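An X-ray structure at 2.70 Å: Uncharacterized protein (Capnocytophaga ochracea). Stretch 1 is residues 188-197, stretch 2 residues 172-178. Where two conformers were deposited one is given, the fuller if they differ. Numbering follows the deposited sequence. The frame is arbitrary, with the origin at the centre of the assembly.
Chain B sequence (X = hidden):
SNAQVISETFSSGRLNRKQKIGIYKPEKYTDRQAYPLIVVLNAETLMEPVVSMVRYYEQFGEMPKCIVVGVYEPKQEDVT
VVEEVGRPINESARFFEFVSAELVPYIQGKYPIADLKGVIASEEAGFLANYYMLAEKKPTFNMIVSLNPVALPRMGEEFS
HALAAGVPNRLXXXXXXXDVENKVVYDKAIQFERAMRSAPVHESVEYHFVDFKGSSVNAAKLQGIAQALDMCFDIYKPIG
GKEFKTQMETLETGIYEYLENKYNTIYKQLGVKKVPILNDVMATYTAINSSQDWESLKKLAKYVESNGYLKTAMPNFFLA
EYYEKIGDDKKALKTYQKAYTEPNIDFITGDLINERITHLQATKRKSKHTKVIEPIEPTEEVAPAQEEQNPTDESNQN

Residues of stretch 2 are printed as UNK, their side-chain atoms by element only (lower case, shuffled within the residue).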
# COMPACT_ATOMS: atom_id res chain seq x y z
N LYS B 188 10.18 20.40 -10.20
CA LYS B 188 10.74 19.87 -11.44
C LYS B 188 9.84 18.80 -12.04
O LYS B 188 9.72 18.69 -13.26
CB LYS B 188 12.15 19.31 -11.19
CG LYS B 188 13.18 20.38 -10.85
CD LYS B 188 14.60 19.84 -10.91
CE LYS B 188 14.82 18.72 -9.91
NZ LYS B 188 16.21 18.19 -9.96
N ALA B 189 9.20 18.03 -11.18
CA ALA B 189 8.28 16.98 -11.62
C ALA B 189 7.08 17.57 -12.34
O ALA B 189 6.67 17.08 -13.39
CB ALA B 189 7.83 16.14 -10.43
N ILE B 190 6.51 18.63 -11.77
CA ILE B 190 5.35 19.29 -12.36
C ILE B 190 5.70 19.95 -13.69
O ILE B 190 4.96 19.82 -14.67
CB ILE B 190 4.75 20.34 -11.40
CG1 ILE B 190 3.91 19.64 -10.33
CG2 ILE B 190 3.89 21.34 -12.16
CD1 ILE B 190 3.06 20.60 -9.52
N GLN B 191 6.83 20.64 -13.73
CA GLN B 191 7.31 21.28 -14.95
C GLN B 191 7.49 20.25 -16.06
O GLN B 191 7.12 20.49 -17.21
CB GLN B 191 8.62 22.03 -14.70
CG GLN B 191 8.51 23.19 -13.74
CD GLN B 191 9.86 23.82 -13.44
OE1 GLN B 191 10.73 23.88 -14.30
NE2 GLN B 191 10.03 24.29 -12.21
N PHE B 192 8.07 19.11 -15.71
CA PHE B 192 8.29 18.03 -16.66
C PHE B 192 6.96 17.46 -17.16
O PHE B 192 6.79 17.24 -18.36
CB PHE B 192 9.13 16.91 -16.03
CG PHE B 192 9.17 15.65 -16.83
CD1 PHE B 192 10.00 15.54 -17.94
CD2 PHE B 192 8.39 14.56 -16.49
CE1 PHE B 192 10.05 14.38 -18.68
CE2 PHE B 192 8.43 13.39 -17.23
CZ PHE B 192 9.26 13.30 -18.33
N GLU B 193 6.04 17.24 -16.23
CA GLU B 193 4.74 16.65 -16.57
C GLU B 193 3.94 17.57 -17.49
O GLU B 193 3.30 17.11 -18.43
CB GLU B 193 3.95 16.35 -15.29
CG GLU B 193 2.76 15.41 -15.50
CD GLU B 193 1.51 16.14 -15.96
OE1 GLU B 193 0.63 15.48 -16.56
OE2 GLU B 193 1.40 17.36 -15.71
N ARG B 194 3.98 18.87 -17.21
CA ARG B 194 3.27 19.85 -18.02
C ARG B 194 3.78 19.84 -19.46
O ARG B 194 2.99 19.96 -20.40
CB ARG B 194 3.43 21.25 -17.42
CG ARG B 194 2.79 22.36 -18.25
CD ARG B 194 2.90 23.72 -17.58
NE ARG B 194 2.04 23.83 -16.40
CZ ARG B 194 2.47 23.76 -15.15
NH1 ARG B 194 3.76 23.58 -14.89
NH2 ARG B 194 1.61 23.87 -14.14
N ALA B 195 5.09 19.68 -19.63
CA ALA B 195 5.69 19.65 -20.95
C ALA B 195 5.38 18.34 -21.67
O ALA B 195 5.36 18.28 -22.90
CB ALA B 195 7.20 19.85 -20.85
N MSE B 196 5.14 17.29 -20.90
CA MSE B 196 4.88 15.96 -21.45
C MSE B 196 3.45 15.83 -21.98
O MSE B 196 3.20 15.09 -22.93
CB MSE B 196 5.16 14.89 -20.39
CG MSE B 196 4.93 13.47 -20.86
SE MSE B 196 5.62 12.11 -19.63
CE MSE B 196 4.82 12.74 -17.97
N ARG B 197 2.53 16.56 -21.36
CA ARG B 197 1.12 16.49 -21.74
C ARG B 197 0.75 17.57 -22.75
O ARG B 197 -0.42 17.73 -23.10
CB ARG B 197 0.22 16.61 -20.51
CG ARG B 197 0.21 17.98 -19.86
CD ARG B 197 -1.00 18.13 -18.94
NE ARG B 197 -1.08 19.47 -18.35
CZ ARG B 197 -0.80 19.74 -17.08
NH1 ARG B 197 -0.90 20.98 -16.63
NH2 ARG B 197 -0.44 18.77 -16.25
N UNK B 172 0.36 1.70 -20.72
CA UNK B 172 -0.17 2.26 -19.48
C UNK B 172 0.92 3.05 -18.77
O UNK B 172 1.92 2.48 -18.33
c UNK B 172 -3.15 2.52 -16.02
c UNK B 172 -0.50 1.76 -16.14
c UNK B 172 -1.29 1.67 -17.28
c UNK B 172 -2.36 2.61 -14.89
c UNK B 172 -2.62 2.05 -17.20
c UNK B 172 -1.03 2.23 -14.95
c UNK B 172 -0.71 1.16 -18.57
N UNK B 173 0.73 4.36 -18.66
CA UNK B 173 1.71 5.20 -17.99
C UNK B 173 1.12 5.86 -16.75
O UNK B 173 0.06 6.48 -16.80
c UNK B 173 5.21 8.80 -17.16
c UNK B 173 4.61 6.75 -18.21
c UNK B 173 3.91 9.24 -17.25
c UNK B 173 3.28 7.17 -18.32
o UNK B 173 6.17 9.61 -16.58
c UNK B 173 5.57 7.56 -17.64
c UNK B 173 2.24 6.28 -18.94
c UNK B 173 2.95 8.43 -17.82
N UNK B 174 1.83 5.72 -15.63
CA UNK B 174 1.40 6.31 -14.37
C UNK B 174 2.54 7.06 -13.70
O UNK B 174 3.59 6.49 -13.43
c UNK B 174 -0.57 6.73 -9.66
c UNK B 174 0.36 5.76 -12.10
c UNK B 174 -1.42 6.65 -10.74
c UNK B 174 0.75 6.34 -9.79
c UNK B 174 1.20 5.86 -11.00
c UNK B 174 -0.96 6.16 -11.95
c UNK B 174 0.86 5.23 -13.43
o UNK B 174 -1.03 7.22 -8.46
N UNK B 175 2.32 8.34 -13.43
CA UNK B 175 3.30 9.15 -12.72
C UNK B 175 2.69 9.80 -11.49
O UNK B 175 1.59 10.36 -11.55
c UNK B 175 6.27 13.78 -12.79
c UNK B 175 3.90 10.21 -13.64
c UNK B 175 4.76 11.23 -12.91
se UNK B 175 5.54 12.55 -14.12
N UNK B 176 3.39 9.72 -10.37
CA UNK B 176 2.92 10.32 -9.13
C UNK B 176 4.02 11.15 -8.47
O UNK B 176 5.20 10.82 -8.55
c UNK B 176 2.42 9.25 -8.17
N UNK B 177 3.62 12.24 -7.82
CA UNK B 177 4.55 13.08 -7.08
C UNK B 177 3.90 13.65 -5.83
O UNK B 177 2.67 13.71 -5.72
o UNK B 177 6.04 15.00 -7.20
c UNK B 177 3.98 15.12 -8.43
c UNK B 177 5.10 14.22 -7.95
N UNK B 178 4.72 14.07 -4.87
CA UNK B 178 4.24 14.64 -3.62
C UNK B 178 5.08 15.86 -3.26
O UNK B 178 6.28 15.88 -3.51
c UNK B 178 4.30 13.60 -2.51

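Position 172, the first of this stretch and already within the strand, has seven side-chain carbons, one leading to a ring of six, and no heteroatom. The ring lies well out of reach of stretch 1. A bare six-carbon ring on a single carbon is phenylalanine, Phe172.

Position 173 has the same skeleton, one carbon and a six-membered ring, but the ring carries an oxygen. Its CA-to-CB bond points toward the helix, and the ring oxygen comes to 3.7 Å from CE of Met196, a selenomethionine. The hydroxylated ring identifies Tyr173. The SE atom of Met196 sits 4.7 Å from the centroid of the Tyr173 ring in an oblique sulfur-aromatic-type contact, and Tyr173 OH lies near the plane of the Phe192 ring, 4.5 Å from CE2 of Phe192. That hydroxyl is hydrogen-bonded elsewhere in the structure, so it can border these apolar groups without being left unsatisfied.

Position 174 repeats the pattern, seven carbons and an oxygen on the ring, yet its side chain is out of reach of stretch 1, as strand alternation predicts. It is Tyr174.

Position 175 bears an unbranched chain of two carbons, selenium and a terminal carbon. The terminal carbon lies 3.4 Å from O of Ala189 and 3.7 Å from CB of Ala189. Selenium in such a chain means selenomethionine, Met175. All three chi angles are t, so the side chain runs extended to the helix. Its SE is 4.2 Å from CD2 of Phe192, at the edge of that ring, 4.2 Å from CG of Glu193 and 3.9 Å from CE of Met196.

Position 176 has a single side-chain carbon and does not reach stretch 1; it is Ala176.

Position 177 branches at its first side-chain carbon into one oxygen and one carbon, and the oxygen is 3.9 Å from CB of Ala189. This is threonine, Thr177. Here the backbones come nearest, with 7.1 Å between CA of Ala189 and CA of Thr177.

Position 178, again with one side-chain carbon, is out of reach and is Ala178.

The contact is therefore made by alternate strand residues, Tyr173, Met175 and Thr177, against Ala189, Phe192, Glu193 and Met196 of the helix. The two elements run at 149°, their axes 9.4 Å apart at closest approach. No hydrogen bond crosses between them; packing around the extended Met175 joins them, and the small side chain of Ala189 accompanies the closer spacing near Thr177.

Stretch 2 (172-178) FYYMATA
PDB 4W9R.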